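Local coordinates for protein putative NAD(P)H nitroreductase ydfN (Bacillus subtilis, PDB 3BEM) that is a putative FMN-dependent, homodimeric NAD(P)H nitroreductase that may contribute to the breakdown of aromatic compounds, at residues 91-99 with 136-147. The protein carries 3 engineered substitutions. Numbering follows the deposited sequence.
Sequences LVLGDKQAY and EQFKRDEAIRNA
The methyl groups of A143 and A147 press against the backbone of G94, with A143 CB 3.6 Å from G94 O. Because G94 has no side chain, the axis of helix 136-147 comes within 6.8 Å of that of strand 91-95, the two running roughly antiparallel at 143°. V92 extends the apolar seam: CG1, anti to the backbone N (chi1 -173°), lies 3.9 Å from A147 CB. A water donates to both D95 O and K139 O, tying the end of the strand to the helix backbone.

Beyond the strand the packing gives way to a polar, partly solvent-exposed end. K139 passes K96 O with its CB and stretches its otherwise extended chain obliquely past the Y99 ring, CE 3.5 Å from Y99 CE1. Its NZ donates to Y99 OH at 3.1 Å and forms a salt bridge with E136 OE2 (2.8 Å), approached on the syn side; E132 supplies a second carboxylate. K96 lays its CG over A143 and R140, whose guanidinium pairs with D141 of the second subunit.

With N146 touching FMN, the helix links the central sheet to both cofactor site and dimer interface; the acidic partners probably keep K139 protonated.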
loop_
_atom_site.group_PDB
_atom_site.type_symbol
_atom_site.label_atom_id
_atom_site.label_comp_id
_atom_site.label_asym_id
_atom_site.label_seq_id
_atom_site.Cartn_x
_atom_site.Cartn_y
_atom_site.Cartn_z
ATOM N N LEU B 91 -11.070 1.952 10.111
ATOM C CA LEU B 91 -11.000 0.608 9.585
ATOM C C LEU B 91 -10.915 0.719 8.099
ATOM O O LEU B 91 -11.767 1.319 7.458
ATOM C CB LEU B 91 -12.204 -0.220 10.052
ATOM C CG LEU B 91 -12.181 -0.617 11.542
ATOM C CD1 LEU B 91 -10.897 -1.447 11.895
ATOM C CD2 LEU B 91 -12.417 0.641 12.459
ATOM N N VAL B 92 -9.854 0.159 7.555
ATOM C CA VAL B 92 -9.625 0.168 6.138
ATOM C C VAL B 92 -10.187 -1.135 5.572
ATOM O O VAL B 92 -9.708 -2.219 5.868
ATOM C CB VAL B 92 -8.125 0.293 5.794
ATOM C CG1 VAL B 92 -7.958 0.475 4.260
ATOM C CG2 VAL B 92 -7.434 1.451 6.610
ATOM N N LEU B 93 -11.236 -1.006 4.756
ATOM C CA LEU B 93 -11.940 -2.126 4.184
ATOM C C LEU B 93 -11.594 -2.270 2.706
ATOM O O LEU B 93 -11.383 -1.286 2.011
ATOM C CB LEU B 93 -13.466 -1.923 4.279
ATOM C CG LEU B 93 -14.014 -1.642 5.670
ATOM C CD1 LEU B 93 -15.555 -1.498 5.661
ATOM C CD2 LEU B 93 -13.501 -2.746 6.685
ATOM N N GLY B 94 -11.560 -3.516 2.246
ATOM C CA GLY B 94 -11.460 -3.812 0.845
ATOM C C GLY B 94 -12.655 -4.616 0.372
ATOM O O GLY B 94 -12.974 -5.666 0.922
ATOM N N ASP B 95 -13.336 -4.118 -0.647
ATOM C CA ASP B 95 -14.482 -4.843 -1.215
ATOM C C ASP B 95 -14.041 -6.046 -2.046
ATOM O O ASP B 95 -13.475 -5.896 -3.121
ATOM C CB ASP B 95 -15.256 -3.882 -2.068
ATOM C CG ASP B 95 -16.581 -4.393 -2.516
ATOM O OD1 ASP B 95 -16.961 -5.530 -2.208
ATOM O OD2 ASP B 95 -17.288 -3.580 -3.177
ATOM N N LYS B 96 -14.366 -7.250 -1.553
ATOM C CA LYS B 96 -14.104 -8.490 -2.266
ATOM C C LYS B 96 -14.971 -8.648 -3.520
ATOM O O LYS B 96 -14.657 -9.454 -4.399
ATOM C CB LYS B 96 -14.303 -9.676 -1.322
ATOM C CG LYS B 96 -13.264 -9.756 -0.221
ATOM C CD LYS B 96 -13.503 -10.905 0.761
ATOM C CE LYS B 96 -14.701 -10.719 1.618
ATOM N NZ LYS B 96 -14.808 -11.798 2.672
ATOM N N GLN B 97 -16.024 -7.865 -3.631
ATOM C CA GLN B 97 -16.897 -7.846 -4.838
ATOM C C GLN B 97 -16.779 -6.531 -5.623
ATOM O O GLN B 97 -17.710 -6.123 -6.325
ATOM C CB GLN B 97 -18.366 -8.090 -4.420
ATOM C CG GLN B 97 -18.565 -9.387 -3.682
ATOM C CD GLN B 97 -18.079 -10.598 -4.483
ATOM O OE1 GLN B 97 -17.366 -11.450 -3.966
ATOM N NE2 GLN B 97 -18.448 -10.657 -5.752
ATOM N N ALA B 98 -15.613 -5.860 -5.493
ATOM C CA ALA B 98 -15.389 -4.543 -6.156
ATOM C C ALA B 98 -15.698 -4.592 -7.649
ATOM O O ALA B 98 -16.212 -3.646 -8.218
ATOM C CB ALA B 98 -13.933 -4.060 -5.952
ATOM N N TYR B 99 -15.400 -5.715 -8.282
ATOM C CA TYR B 99 -15.521 -5.798 -9.708
ATOM C C TYR B 99 -16.953 -5.637 -10.195
ATOM O O TYR B 99 -17.179 -5.265 -11.340
ATOM C CB TYR B 99 -14.959 -7.124 -10.184
ATOM C CG TYR B 99 -15.767 -8.320 -9.752
ATOM C CD1 TYR B 99 -15.561 -8.908 -8.503
ATOM C CD2 TYR B 99 -16.758 -8.852 -10.566
ATOM C CE1 TYR B 99 -16.299 -9.995 -8.103
ATOM C CE2 TYR B 99 -17.510 -9.937 -10.152
ATOM C CZ TYR B 99 -17.252 -10.503 -8.922
ATOM O OH TYR B 99 -18.005 -11.570 -8.516
ATOM N N GLU B 136 -12.157 -16.743 -5.980
ATOM C CA GLU B 136 -12.409 -16.103 -4.694
ATOM C C GLU B 136 -11.139 -15.639 -4.017
ATOM O O GLU B 136 -11.106 -14.540 -3.424
ATOM C CB GLU B 136 -13.133 -17.076 -3.747
ATOM C CG GLU B 136 -14.576 -17.382 -4.149
ATOM C CD GLU B 136 -15.362 -16.141 -4.549
ATOM O OE1 GLU B 136 -15.547 -15.238 -3.688
ATOM O OE2 GLU B 136 -15.748 -16.064 -5.744
ATOM N N GLN B 137 -10.103 -16.475 -4.053
ATOM C CA GLN B 137 -8.833 -16.085 -3.444
ATOM C C GLN B 137 -8.333 -14.780 -4.082
ATOM O O GLN B 137 -7.900 -13.882 -3.361
ATOM C CB GLN B 137 -7.757 -17.171 -3.546
ATOM C CG GLN B 137 -6.500 -16.825 -2.795
ATOM C CD GLN B 137 -5.428 -17.911 -2.832
ATOM O OE1 GLN B 137 -5.053 -18.454 -1.785
ATOM N NE2 GLN B 137 -4.913 -18.220 -4.037
ATOM N N PHE B 138 -8.358 -14.713 -5.413
ATOM C CA PHE B 138 -7.914 -13.524 -6.127
ATOM C C PHE B 138 -8.732 -12.276 -5.715
ATOM O O PHE B 138 -8.169 -11.209 -5.503
ATOM C CB PHE B 138 -7.949 -13.709 -7.639
ATOM C CG PHE B 138 -7.506 -12.481 -8.392
ATOM C CD1 PHE B 138 -6.159 -12.120 -8.399
ATOM C CD2 PHE B 138 -8.427 -11.648 -9.031
ATOM C CE1 PHE B 138 -5.738 -10.958 -9.045
ATOM C CE2 PHE B 138 -7.997 -10.494 -9.678
ATOM C CZ PHE B 138 -6.638 -10.163 -9.663
ATOM N N LYS B 139 -10.050 -12.400 -5.623
ATOM C CA LYS B 139 -10.929 -11.325 -5.192
ATOM C C LYS B 139 -10.526 -10.790 -3.836
ATOM O O LYS B 139 -10.529 -9.589 -3.606
ATOM C CB LYS B 139 -12.390 -11.793 -5.132
ATOM C CG LYS B 139 -13.027 -12.085 -6.504
ATOM C CD LYS B 139 -14.388 -12.688 -6.325
ATOM C CE LYS B 139 -14.934 -13.197 -7.625
ATOM N NZ LYS B 139 -16.282 -13.824 -7.376
ATOM N N ARG B 140 -10.164 -11.701 -2.927
ATOM C CA ARG B 140 -9.732 -11.297 -1.597
ATOM C C ARG B 140 -8.326 -10.690 -1.624
ATOM O O ARG B 140 -8.070 -9.709 -0.907
ATOM C CB ARG B 140 -9.806 -12.511 -0.652
ATOM C CG ARG B 140 -9.440 -12.199 0.763
ATOM C CD ARG B 140 -9.825 -13.336 1.703
ATOM N NE ARG B 140 -9.387 -12.940 3.016
ATOM C CZ ARG B 140 -8.182 -13.167 3.495
ATOM N NH1 ARG B 140 -7.311 -13.886 2.815
ATOM N NH2 ARG B 140 -7.858 -12.664 4.683
ATOM N N ASP B 141 -7.425 -11.296 -2.390
ATOM C CA ASP B 141 -6.083 -10.734 -2.583
ATOM C C ASP B 141 -6.191 -9.271 -3.053
ATOM O O ASP B 141 -5.433 -8.409 -2.582
ATOM C CB ASP B 141 -5.296 -11.469 -3.656
ATOM C CG ASP B 141 -4.892 -12.867 -3.290
ATOM O OD1 ASP B 141 -5.061 -13.257 -2.110
ATOM O OD2 ASP B 141 -4.395 -13.559 -4.228
ATOM N N GLU B 142 -7.112 -9.040 -3.987
ATOM C CA GLU B 142 -7.319 -7.722 -4.588
ATOM C C GLU B 142 -7.852 -6.734 -3.580
ATOM O O GLU B 142 -7.426 -5.565 -3.549
ATOM C CB GLU B 142 -8.259 -7.839 -5.805
ATOM C CG GLU B 142 -7.495 -8.255 -7.040
ATOM C CD GLU B 142 -6.566 -7.148 -7.549
ATOM O OE1 GLU B 142 -7.042 -6.179 -8.172
ATOM O OE2 GLU B 142 -5.355 -7.241 -7.308
ATOM N N ALA B 143 -8.724 -7.206 -2.705
ATOM C CA ALA B 143 -9.243 -6.399 -1.588
ATOM C C ALA B 143 -8.081 -5.923 -0.713
ATOM O O ALA B 143 -8.004 -4.743 -0.369
ATOM C CB ALA B 143 -10.213 -7.203 -0.770
ATOM N N ILE B 144 -7.200 -6.846 -0.333
ATOM C CA ILE B 144 -6.059 -6.539 0.528
ATOM C C ILE B 144 -5.073 -5.627 -0.176
ATOM O O ILE B 144 -4.647 -4.606 0.369
ATOM C CB ILE B 144 -5.395 -7.831 1.012
ATOM C CG1 ILE B 144 -6.355 -8.626 1.899
ATOM C CG2 ILE B 144 -4.083 -7.521 1.753
ATOM C CD1 ILE B 144 -5.828 -10.048 2.241
ATOM N N ARG B 145 -4.755 -5.945 -1.431
ATOM C CA ARG B 145 -3.732 -5.205 -2.187
ATOM C C ARG B 145 -4.151 -3.760 -2.421
ATOM O O ARG B 145 -3.413 -2.827 -2.140
ATOM C CB ARG B 145 -3.418 -5.933 -3.467
ATOM C CG ARG B 145 -2.546 -5.176 -4.440
ATOM C CD ARG B 145 -1.842 -6.161 -5.467
ATOM N NE ARG B 145 -2.801 -7.142 -5.949
ATOM C CZ ARG B 145 -2.669 -8.455 -5.846
ATOM N NH1 ARG B 145 -1.540 -9.012 -5.415
ATOM N NH2 ARG B 145 -3.661 -9.218 -6.231
ATOM N N ASN B 146 -5.330 -3.572 -2.956
ATOM C CA ASN B 146 -5.768 -2.241 -3.316
ATOM C C ASN B 146 -6.024 -1.388 -2.056
ATOM O O ASN B 146 -5.680 -0.183 -2.014
ATOM C CB ASN B 146 -6.948 -2.286 -4.236
ATOM C CG ASN B 146 -6.573 -2.749 -5.614
ATOM O OD1 ASN B 146 -5.989 -1.993 -6.386
ATOM N ND2 ASN B 146 -6.829 -4.046 -5.899
ATOM N N ALA B 147 -6.618 -1.982 -0.993
ATOM C CA ALA B 147 -6.857 -1.234 0.244
ATOM C C ALA B 147 -5.521 -0.835 0.893
ATOM O O ALA B 147 -5.401 0.194 1.543
ATOM C CB ALA B 147 -7.720 -1.991 1.267
HETATM O O HOH W 1 -11.643 -7.233 -4.813
HETATM O O HOH W 2 -15.602 -12.833 -3.072
#